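Local coordinates for hydrogenase expression/formation protein (HypB) (PDB 2WSM) that probably binds and hydrolyses GTP and handles nickel during hydrogenase maturation, and dimerises in a GTP-dependent way, at residues K43-L46 with I47-T50; D66-K70 with A71-R75; V135-S138 with V139-D143; K199-E202 with E203-F207. All coordinates share one frame; numbering follows the deposited sequence.

Interaction 1: K43-L46 with I47-T50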
loop_
_atom_site.group_PDB
_atom_site.type_symbol
_atom_site.label_atom_id
_atom_site.label_comp_id
_atom_site.label_asym_id
_atom_site.label_seq_id
_atom_site.Cartn_x
_atom_site.Cartn_y
_atom_site.Cartn_z
ATOM N N LYS A 43 -10.724 -14.264 -0.674
ATOM C CA LYS A 43 -10.344 -14.269 -2.084
ATOM C C LYS A 43 -10.231 -15.685 -2.638
ATOM O O LYS A 43 -10.672 -15.967 -3.752
ATOM C CB LYS A 43 -9.014 -13.533 -2.281
ATOM C CG LYS A 43 -9.024 -12.080 -1.818
ATOM C CD LYS A 43 -7.644 -11.454 -1.890
ATOM C CE LYS A 43 -6.737 -12.006 -0.804
ATOM N NZ LYS A 43 -5.442 -11.298 -0.755
ATOM N N THR A 44 -9.633 -16.576 -1.853
ATOM C CA THR A 44 -9.407 -17.947 -2.294
ATOM C C THR A 44 -10.713 -18.706 -2.500
ATOM O O THR A 44 -10.886 -19.387 -3.512
ATOM C CB THR A 44 -8.519 -18.712 -1.294
ATOM O OG1 THR A 44 -7.247 -18.067 -1.202
ATOM C CG2 THR A 44 -8.314 -20.159 -1.730
ATOM N N LEU A 45 -11.627 -18.596 -1.540
ATOM C CA LEU A 45 -12.903 -19.298 -1.631
ATOM C C LEU A 45 -13.717 -18.797 -2.814
ATOM O O LEU A 45 -14.319 -19.590 -3.542
ATOM C CB LEU A 45 -13.708 -19.161 -0.337
ATOM C CG LEU A 45 -15.076 -19.855 -0.318
ATOM C CD1 LEU A 45 -14.933 -21.333 -0.625
ATOM C CD2 LEU A 45 -15.774 -19.662 1.019
ATOM N N LEU A 46 -13.738 -17.481 -3.008
ATOM C CA LEU A 46 -14.441 -16.918 -4.158
ATOM C C LEU A 46 -13.894 -17.486 -5.464
ATOM O O LEU A 46 -14.652 -17.777 -6.391
ATOM C CB LEU A 46 -14.355 -15.393 -4.174
ATOM C CG LEU A 46 -15.063 -14.726 -5.359
ATOM C CD1 LEU A 46 -16.565 -14.998 -5.324
ATOM C CD2 LEU A 46 -14.791 -13.234 -5.385
ATOM N N ILE A 47 -12.575 -17.655 -5.532
ATOM C CA ILE A 47 -11.941 -18.190 -6.731
ATOM C C ILE A 47 -12.319 -19.659 -6.957
ATOM O O ILE A 47 -12.652 -20.061 -8.072
ATOM C CB ILE A 47 -10.411 -18.025 -6.682
ATOM C CG1 ILE A 47 -10.031 -16.555 -6.878
ATOM C CG2 ILE A 47 -9.735 -18.894 -7.750
ATOM C CD1 ILE A 47 -8.535 -16.267 -6.659
ATOM N N GLU A 48 -12.285 -20.453 -5.896
ATOM C CA GLU A 48 -12.697 -21.849 -5.993
ATOM C C GLU A 48 -14.154 -21.943 -6.425
ATOM O O GLU A 48 -14.472 -22.594 -7.420
ATOM C CB GLU A 48 -12.493 -22.562 -4.657
ATOM C CG GLU A 48 -11.049 -22.533 -4.170
ATOM C CD GLU A 48 -10.917 -22.786 -2.678
ATOM O OE1 GLU A 48 -11.897 -22.531 -1.945
ATOM O OE2 GLU A 48 -9.828 -23.222 -2.240
ATOM N N ARG A 49 -15.039 -21.291 -5.672
ATOM C CA ARG A 49 -16.465 -21.305 -5.985
ATOM C C ARG A 49 -16.712 -20.910 -7.439
ATOM O O ARG A 49 -17.566 -21.478 -8.105
ATOM C CB ARG A 49 -17.246 -20.394 -5.030
ATOM C CG ARG A 49 -17.234 -20.847 -3.567
ATOM C CD ARG A 49 -18.069 -22.116 -3.358
ATOM N NE ARG A 49 -19.316 -22.051 -4.111
ATOM C CZ ARG A 49 -20.454 -21.557 -3.637
ATOM N NH1 ARG A 49 -20.512 -21.105 -2.394
ATOM N NH2 ARG A 49 -21.536 -21.526 -4.406
ATOM N N THR A 50 -15.951 -19.944 -7.934
ATOM C CA THR A 50 -16.066 -19.531 -9.327
ATOM C C THR A 50 -15.701 -20.674 -10.266
ATOM O O THR A 50 -16.404 -20.958 -11.235
ATOM C CB THR A 50 -15.118 -18.369 -9.635
ATOM O OG1 THR A 50 -15.470 -17.237 -8.837
ATOM C CG2 THR A 50 -15.175 -18.007 -11.113
#
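The carboxylate of Glu-48 is the flat group of this contact, and Thr-44 and Leu-45 flank its two oxygens. The methyl CG2 of Thr-44 stands above the carboxylate plane, 3.5 Å from OE2 of Glu-48. At the OE1 end, nearly level with the carboxylate, Leu-45 CD1 comes to 3.5 Å from Glu-48 OE1, and the two side chains cross at about a right angle. Glu-48 reaches back over the preceding turn because its CG lies beside its own backbone N (chi1 -59°) and the chain then runs extended. OE2 also lies close to OD1 of Asp-72, a like charge, which would probably favour a proton on one of the two. OE1 has a long, weak ion pair with Arg-75. Cut back to alanine, this position would probably leave Arg-75 without that partner and uncover Thr-44 CG2 and Leu-45 CD1. Leu-45 and Arg-49 run side by side, with Leu-45 CD1 3.8 Å from Arg-49 CG.

The other notable feature is Leu-46 O. It is gripped twice, by Thr-50 N at 3.0 Å and by Thr-50 OG1, which donates to Leu-46 O at 2.6 Å. The two donors come from opposite faces of the carbonyl plane. The remaining turns hold by ordinary i to i+4 bonds, such as Arg-49 N to Leu-45 O at 2.8 Å. Lys-43 sends its NZ away from the contact, to Asp-66 and to the carbonyls of Gly-37 and Asn-116. All this is consistent with the first turns of the helix that follows the P-loop (Walker A) in P-loop NTPases.

Interaction 2: D66-K70 with A71-R75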
loop_
_atom_site.group_PDB
_atom_site.type_symbol
_atom_site.label_atom_id
_atom_site.label_comp_id
_atom_site.label_asym_id
_atom_site.label_seq_id
_atom_site.Cartn_x
_atom_site.Cartn_y
_atom_site.Cartn_z
ATOM N N ASP A 66 -1.471 -14.943 -2.308
ATOM C CA ASP A 66 -1.471 -15.152 -0.861
ATOM C C ASP A 66 -1.026 -16.582 -0.605
ATOM O O ASP A 66 -1.245 -17.456 -1.442
ATOM C CB ASP A 66 -2.853 -14.899 -0.252
ATOM C CG ASP A 66 -2.915 -13.609 0.550
ATOM O OD1 ASP A 66 -4.028 -13.100 0.778
ATOM O OD2 ASP A 66 -1.849 -13.105 0.962
ATOM N N VAL A 67 -0.373 -16.830 0.525
ATOM C CA VAL A 67 -0.011 -18.204 0.849
ATOM C C VAL A 67 -1.291 -19.008 1.009
ATOM O O VAL A 67 -2.193 -18.625 1.750
ATOM C CB VAL A 67 0.849 -18.325 2.129
ATOM C CG1 VAL A 67 1.004 -19.791 2.524
ATOM C CG2 VAL A 67 2.216 -17.684 1.921
ATOM N N VAL A 68 -1.371 -20.117 0.290
ATOM C CA VAL A 68 -2.555 -20.961 0.333
ATOM C C VAL A 68 -2.214 -22.330 0.918
ATOM O O VAL A 68 -1.174 -22.907 0.605
ATOM C CB VAL A 68 -3.180 -21.108 -1.064
ATOM C CG1 VAL A 68 -4.177 -22.245 -1.086
ATOM C CG2 VAL A 68 -3.831 -19.795 -1.489
ATOM N N SER A 69 -3.089 -22.825 1.787
ATOM C CA SER A 69 -2.900 -24.118 2.431
ATOM C C SER A 69 -2.878 -25.237 1.401
ATOM O O SER A 69 -3.260 -25.038 0.248
ATOM C CB SER A 69 -4.028 -24.373 3.424
ATOM O OG SER A 69 -5.228 -24.666 2.734
ATOM N N LYS A 70 -2.435 -26.416 1.824
ATOM C CA LYS A 70 -2.336 -27.561 0.931
ATOM C C LYS A 70 -3.714 -28.010 0.472
ATOM O O LYS A 70 -3.900 -28.374 -0.692
ATOM C CB LYS A 70 -1.602 -28.722 1.612
ATOM C CG LYS A 70 -0.142 -28.428 1.941
ATOM C CD LYS A 70 0.568 -29.658 2.492
ATOM C CE LYS A 70 2.058 -29.398 2.678
ATOM N NZ LYS A 70 2.810 -30.640 3.023
ATOM N N ALA A 71 -4.672 -27.981 1.394
ATOM C CA ALA A 71 -6.038 -28.394 1.099
ATOM C C ALA A 71 -6.652 -27.516 0.021
ATOM O O ALA A 71 -7.347 -28.005 -0.868
ATOM C CB ALA A 71 -6.889 -28.359 2.358
ATOM N N ASP A 72 -6.394 -26.215 0.107
ATOM C CA ASP A 72 -6.916 -25.270 -0.871
ATOM C C ASP A 72 -6.232 -25.412 -2.225
ATOM O O ASP A 72 -6.861 -25.215 -3.257
ATOM C CB ASP A 72 -6.807 -23.834 -0.353
ATOM C CG ASP A 72 -7.900 -23.491 0.636
ATOM O OD1 ASP A 72 -9.051 -23.928 0.421
ATOM O OD2 ASP A 72 -7.610 -22.787 1.624
ATOM N N TYR A 73 -4.950 -25.761 -2.227
ATOM C CA TYR A 73 -4.268 -26.018 -3.490
ATOM C C TYR A 73 -4.812 -27.266 -4.177
ATOM O O TYR A 73 -5.010 -27.284 -5.392
ATOM C CB TYR A 73 -2.753 -26.107 -3.308
ATOM C CG TYR A 73 -2.084 -24.774 -3.497
ATOM C CD1 TYR A 73 -1.950 -24.220 -4.762
ATOM C CD2 TYR A 73 -1.607 -24.056 -2.412
ATOM C CE1 TYR A 73 -1.349 -22.990 -4.939
ATOM C CE2 TYR A 73 -1.002 -22.837 -2.577
ATOM C CZ TYR A 73 -0.877 -22.304 -3.839
ATOM O OH TYR A 73 -0.276 -21.078 -3.996
ATOM N N GLU A 74 -5.062 -28.304 -3.388
ATOM C CA GLU A 74 -5.699 -29.499 -3.907
ATOM C C GLU A 74 -7.063 -29.141 -4.463
ATOM O O GLU A 74 -7.439 -29.578 -5.547
ATOM C CB GLU A 74 -5.855 -30.541 -2.804
ATOM C CG GLU A 74 -6.281 -31.900 -3.314
ATOM C CD GLU A 74 -5.927 -33.014 -2.350
ATOM O OE1 GLU A 74 -6.265 -32.898 -1.149
ATOM O OE2 GLU A 74 -5.311 -34.005 -2.796
ATOM N N ARG A 75 -7.804 -28.327 -3.724
ATOM C CA ARG A 75 -9.169 -28.024 -4.120
ATOM C C ARG A 75 -9.230 -27.324 -5.479
ATOM O O ARG A 75 -10.074 -27.655 -6.314
ATOM C CB ARG A 75 -9.885 -27.209 -3.044
ATOM C CG ARG A 75 -11.383 -27.101 -3.264
ATOM C CD ARG A 75 -12.060 -26.397 -2.105
ATOM N NE ARG A 75 -13.348 -25.821 -2.489
ATOM C CZ ARG A 75 -14.124 -25.118 -1.670
ATOM N NH1 ARG A 75 -13.748 -24.908 -0.414
ATOM N NH2 ARG A 75 -15.279 -24.631 -2.103
#
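This is a helix N-cap, with Ser-69 as the capping residue of helix 70-77. Its OG accepts from the backbone N of Asp-72 at 3.3 Å, with an N-H...O angle of 159°. The hydroxyl sits between the backbone N and the carbonyl carbon of Ser-69 (chi1 73°), and this turns it forward to the first turn of the helix. Ser-69 OG also gives a weak bond of 3.2 Å to OD2 of Asp-72. One residue thus meets the cap through both its backbone N and its side chain.

Two main-chain bonds start the helix proper. Tyr-73 N binds Ser-69 O at 3.1 Å, and Glu-74 N binds Lys-70 O at 2.9 Å. Val-68, just before the cap, lies against the Tyr-73 ring, and the two side chains cross obliquely. The positions are those of a hydrophobic staple, though the modelled carbon spacings are too short to confirm it. The carbonyl O of Val-68 lies in the plane of the Tyr-73 ring, at its edge.

The contact is at the surface, where the loop after strand 60-64 runs into helix 70-77. Val-68 and Asp-72 lean on Thr-44 of helix 43-54, and Arg-75 forms a salt bridge with Glu-52 of that helix. At the loop's start, Asp-66 bonds to Gly-118 N at the end of strand 111-118 and packs on Leu-10 of the second subunit.

Interaction 3: V135-S138 with V139-D143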
loop_
_atom_site.group_PDB
_atom_site.type_symbol
_atom_site.label_atom_id
_atom_site.label_comp_id
_atom_site.label_asym_id
_atom_site.label_seq_id
_atom_site.Cartn_x
_atom_site.Cartn_y
_atom_site.Cartn_z
ATOM N N VAL A 135 -11.755 -5.459 -5.521
ATOM C CA VAL A 135 -11.312 -5.277 -4.155
ATOM C C VAL A 135 -12.356 -5.884 -3.239
ATOM O O VAL A 135 -13.513 -5.477 -3.255
ATOM C CB VAL A 135 -11.090 -3.788 -3.791
ATOM C CG1 VAL A 135 -10.561 -3.678 -2.369
ATOM C CG2 VAL A 135 -10.127 -3.138 -4.755
ATOM N N MET A 136 -11.934 -6.874 -2.461
ATOM C CA MET A 136 -12.814 -7.608 -1.574
ATOM C C MET A 136 -12.591 -7.187 -0.134
ATOM O O MET A 136 -11.454 -7.067 0.313
ATOM C CB MET A 136 -12.544 -9.110 -1.696
ATOM C CG MET A 136 -12.897 -9.702 -3.054
ATOM S SD MET A 136 -12.670 -11.494 -3.108
ATOM C CE MET A 136 -13.919 -12.037 -1.948
ATOM N N VAL A 137 -13.679 -6.977 0.595
ATOM C CA VAL A 137 -13.585 -6.757 2.028
ATOM C C VAL A 137 -14.672 -7.545 2.765
ATOM O O VAL A 137 -15.818 -7.634 2.313
ATOM C CB VAL A 137 -13.663 -5.254 2.384
ATOM C CG1 VAL A 137 -15.070 -4.710 2.141
ATOM C CG2 VAL A 137 -13.243 -5.029 3.816
ATOM N N SER A 138 -14.301 -8.130 3.892
ATOM C CA SER A 138 -15.252 -8.864 4.713
ATOM C C SER A 138 -15.777 -7.950 5.822
ATOM O O SER A 138 -15.055 -7.061 6.281
ATOM C CB SER A 138 -14.585 -10.118 5.295
ATOM O OG SER A 138 -15.174 -10.499 6.527
ATOM N N VAL A 139 -17.028 -8.160 6.241
ATOM C CA VAL A 139 -17.629 -7.333 7.290
ATOM C C VAL A 139 -16.929 -7.522 8.626
ATOM O O VAL A 139 -17.032 -6.676 9.506
ATOM C CB VAL A 139 -19.150 -7.591 7.492
ATOM C CG1 VAL A 139 -19.946 -7.149 6.272
ATOM C CG2 VAL A 139 -19.420 -9.050 7.859
ATOM N N THR A 140 -16.218 -8.633 8.769
ATOM C CA THR A 140 -15.501 -8.932 10.004
ATOM C C THR A 140 -14.283 -8.041 10.171
ATOM O O THR A 140 -13.638 -8.054 11.218
ATOM C CB THR A 140 -15.058 -10.410 10.059
ATOM O OG1 THR A 140 -14.114 -10.666 9.014
ATOM C CG2 THR A 140 -16.255 -11.329 9.869
ATOM N N GLU A 141 -13.971 -7.260 9.142
ATOM C CA GLU A 141 -12.812 -6.369 9.189
ATOM C C GLU A 141 -13.157 -5.025 9.830
ATOM O O GLU A 141 -12.276 -4.208 10.092
ATOM C CB GLU A 141 -12.242 -6.155 7.784
ATOM C CG GLU A 141 -11.608 -7.399 7.185
ATOM C CD GLU A 141 -11.279 -7.242 5.711
ATOM O OE1 GLU A 141 -10.513 -6.318 5.360
ATOM O OE2 GLU A 141 -11.784 -8.053 4.906
ATOM N N GLY A 142 -14.439 -4.805 10.093
ATOM C CA GLY A 142 -14.888 -3.520 10.598
ATOM C C GLY A 142 -15.507 -2.690 9.489
ATOM O O GLY A 142 -14.999 -2.667 8.368
ATOM N N ASP A 143 -16.605 -2.006 9.797
ATOM C CA ASP A 143 -17.332 -1.241 8.786
ATOM C C ASP A 143 -16.730 0.132 8.468
ATOM O O ASP A 143 -17.298 0.897 7.690
ATOM C CB ASP A 143 -18.817 -1.123 9.152
ATOM C CG ASP A 143 -19.031 -0.555 10.538
ATOM O OD1 ASP A 143 -18.304 0.383 10.912
ATOM O OD2 ASP A 143 -19.934 -1.043 11.250
HETATM O O HOH W 1 -9.791 -6.512 2.614
#
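Glu-141 turns one face of its carboxylate to the methyl CG2 of Val-137, with OE1 3.4 Å from Val-137 CG2. The two side chains meet at a slant. The other oxygen takes the polar role. Glu-141 OE2 accepts from Ser-138 N at 2.7 Å, and the bond is nearly straight at 172°. The N-H comes from that same face, 49° out of the carboxylate plane. Glu-141 gets there with its CG beside its backbone N (chi1 -68°) and its chain extended, so it doubles back along the strand. OE1 also accepts from a water at 2.8 Å, and the same water donates to Met-136 O at 2.9 Å. Each carboxylate oxygen therefore ties the loop to the strand. A glutamine in its place, uncharged, would probably weaken the hold on Ser-138 N, and with its NH2 turned there the N-H would lack an acceptor.

The site is the carboxyl end of strand 132-138 in the parallel sheet of a P-loop NTPase fold. Here the chain passes into a short 3-10 turn, residues 139-141. Glu-141 N closes that turn on Ser-138 O at 3.1 Å. The Glu-141 side chain also touches Ala-38 and Ser-41 of the presumed P-loop.

Ser-138 serves the turn a second time. Its OG and Thr-140 OG1 share a hydrogen bond of 2.7 Å, in which either could donate. Ser-138 OG points away from its backbone N, onto the loop side. Gly-142 follows with a positive phi. At its backbone angles a side chain would jam against the carbonyl O of Glu-141.

Interaction 4: K199-E202 with E203-F207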
loop_
_atom_site.group_PDB
_atom_site.type_symbol
_atom_site.label_atom_id
_atom_site.label_comp_id
_atom_site.label_asym_id
_atom_site.label_seq_id
_atom_site.Cartn_x
_atom_site.Cartn_y
_atom_site.Cartn_z
ATOM N N LYS A 199 -25.800 -15.453 -1.450
ATOM C CA LYS A 199 -26.115 -14.056 -1.726
ATOM C C LYS A 199 -25.007 -13.381 -2.552
ATOM O O LYS A 199 -23.831 -13.441 -2.194
ATOM C CB LYS A 199 -26.333 -13.315 -0.404
ATOM C CG LYS A 199 -26.934 -11.930 -0.537
ATOM C CD LYS A 199 -27.224 -11.336 0.842
ATOM C CE LYS A 199 -27.732 -9.904 0.736
ATOM N NZ LYS A 199 -27.837 -9.250 2.075
ATOM N N GLY A 200 -25.395 -12.765 -3.666
ATOM C CA GLY A 200 -24.482 -11.993 -4.485
ATOM C C GLY A 200 -23.683 -12.790 -5.501
ATOM O O GLY A 200 -23.062 -12.210 -6.399
ATOM N N PHE A 201 -23.706 -14.114 -5.374
ATOM C CA PHE A 201 -22.851 -14.971 -6.190
ATOM C C PHE A 201 -23.193 -14.904 -7.672
ATOM O O PHE A 201 -22.310 -14.748 -8.520
ATOM C CB PHE A 201 -22.886 -16.421 -5.699
ATOM C CG PHE A 201 -21.866 -17.309 -6.361
ATOM C CD1 PHE A 201 -20.506 -17.123 -6.127
ATOM C CD2 PHE A 201 -22.259 -18.318 -7.224
ATOM C CE1 PHE A 201 -19.562 -17.935 -6.739
ATOM C CE2 PHE A 201 -21.316 -19.139 -7.840
ATOM C CZ PHE A 201 -19.965 -18.947 -7.595
ATOM N N GLU A 202 -24.478 -15.027 -7.979
ATOM C CA GLU A 202 -24.942 -14.957 -9.356
ATOM C C GLU A 202 -24.563 -13.617 -9.962
ATOM O O GLU A 202 -24.174 -13.532 -11.126
ATOM C CB GLU A 202 -26.456 -15.144 -9.407
ATOM C CG GLU A 202 -26.940 -16.403 -8.700
ATOM C CD GLU A 202 -26.715 -17.671 -9.507
ATOM O OE1 GLU A 202 -25.957 -17.630 -10.508
ATOM O OE2 GLU A 202 -27.305 -18.711 -9.131
ATOM N N GLU A 203 -24.689 -12.566 -9.162
ATOM C CA GLU A 203 -24.291 -11.241 -9.604
ATOM C C GLU A 203 -22.815 -11.253 -9.991
ATOM O O GLU A 203 -22.440 -10.710 -11.030
ATOM C CB GLU A 203 -24.557 -10.213 -8.507
ATOM C CG GLU A 203 -24.178 -8.792 -8.886
ATOM C CD GLU A 203 -24.872 -7.736 -8.022
ATOM O OE1 GLU A 203 -25.253 -8.042 -6.869
ATOM O OE2 GLU A 203 -25.035 -6.595 -8.504
ATOM N N TRP A 204 -21.988 -11.882 -9.152
ATOM C CA TRP A 204 -20.554 -11.993 -9.407
ATOM C C TRP A 204 -20.296 -12.734 -10.708
ATOM O O TRP A 204 -19.509 -12.296 -11.549
ATOM C CB TRP A 204 -19.870 -12.715 -8.241
ATOM C CG TRP A 204 -18.509 -13.290 -8.552
ATOM C CD1 TRP A 204 -18.196 -14.605 -8.701
ATOM C CD2 TRP A 204 -17.283 -12.563 -8.746
ATOM N NE1 TRP A 204 -16.852 -14.747 -8.974
ATOM C CE2 TRP A 204 -16.271 -13.509 -9.007
ATOM C CE3 TRP A 204 -16.946 -11.206 -8.730
ATOM C CZ2 TRP A 204 -14.941 -13.143 -9.243
ATOM C CZ3 TRP A 204 -15.620 -10.842 -8.961
ATOM C CH2 TRP A 204 -14.638 -11.806 -9.215
ATOM N N ILE A 205 -20.981 -13.857 -10.874
ATOM C CA ILE A 205 -20.804 -14.684 -12.059
ATOM C C ILE A 205 -21.230 -13.907 -13.298
ATOM O O ILE A 205 -20.526 -13.900 -14.311
ATOM C CB ILE A 205 -21.606 -15.990 -11.948
ATOM C CG1 ILE A 205 -21.024 -16.876 -10.844
ATOM C CG2 ILE A 205 -21.622 -16.720 -13.279
ATOM C CD1 ILE A 205 -19.727 -17.559 -11.223
ATOM N N ASP A 206 -22.377 -13.240 -13.201
ATOM C CA ASP A 206 -22.871 -12.391 -14.282
ATOM C C ASP A 206 -21.859 -11.324 -14.686
ATOM O O ASP A 206 -21.698 -11.028 -15.866
ATOM C CB ASP A 206 -24.195 -11.731 -13.888
ATOM C CG ASP A 206 -25.357 -12.718 -13.854
ATOM O OD1 ASP A 206 -25.330 -13.705 -14.621
ATOM O OD2 ASP A 206 -26.298 -12.502 -13.060
ATOM N N PHE A 207 -21.179 -10.737 -13.708
ATOM C CA PHE A 207 -20.133 -9.764 -14.006
ATOM C C PHE A 207 -19.001 -10.407 -14.807
ATOM O O PHE A 207 -18.481 -9.811 -15.749
ATOM C CB PHE A 207 -19.590 -9.156 -12.716
ATOM C CG PHE A 207 -18.203 -8.590 -12.843
ATOM C CD1 PHE A 207 -17.992 -7.362 -13.441
ATOM C CD2 PHE A 207 -17.111 -9.280 -12.339
ATOM C CE1 PHE A 207 -16.720 -6.836 -13.545
ATOM C CE2 PHE A 207 -15.841 -8.760 -12.441
ATOM C CZ PHE A 207 -15.642 -7.537 -13.047
#
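Phe-201 turns its ring towards Ile-205 and Trp-204, one turn on in the same helix. This is the start of helix 201-212, with Gly-200 at the N-cap. Glycine suits that place because its phi is positive. CG1 of Ile-205 lies over one face of the Phe-201 ring, 4.1 Å from the ring centroid and offset toward the rim. It is a CH-pi contact, 22° off the ring normal. Ile-205 CD1 also reaches the ring, 3.9 Å from Phe-201 CZ. The two side chains pass each other at a slant.

Trp-204 meets Phe-201 differently. The Phe-201 ring and the five-membered ring of Trp-204 lie obliquely to each other, their planes at 38°. The closest carbons, Phe-201 CE1 and Trp-204 CD1, are 4.1 Å apart. Phe-201 has its CG anti to the backbone N (chi1 -171°), which throws the ring along the helix to these later residues. Both rings look towards helix 43-54. Arg-49 there makes a cation-pi contact with Phe-201, and Trp-204 NE1 bonds to Thr-50 OG1. On the exposed side, Glu-202 forms a salt bridge with Arg-53 of the same neighbour.

Backbone bonds fix the spacing of these groups. Trp-204 N donates to Gly-200 O at 3.0 Å, in the carbonyl plane. Ile-205 N donates to Phe-201 O at 2.8 Å. Asp-206 N does the same to Glu-202 O at 2.8 Å. The Asp-206 carboxylate folds back over that carbonyl: OD2 of Asp-206 stops 3.1 Å from Glu-202 O, two acceptors with no bond between them.

Interaction 1 is the buried one, and it touches each of the others. Helix 43-54 is its element, against which interactions 2 and 4 both pack. Interaction 2 is a surface contact and meets the helix mainly through charged groups, including the salt bridge of Lys-43 with Asp-66. Interaction 4 is partly buried; its aromatic rings pack on Leu-46 and Arg-49 of the helix, and Trp-204 bonds to Thr-50. Interaction 3 is also partly buried; it reaches the helix through Met-136, which packs on Lys-43 and Leu-46. Its loop is held mainly by polar bonds, whereas interaction 4 relies on apolar side chains. Interactions 2, 3 and 4 do not touch one another.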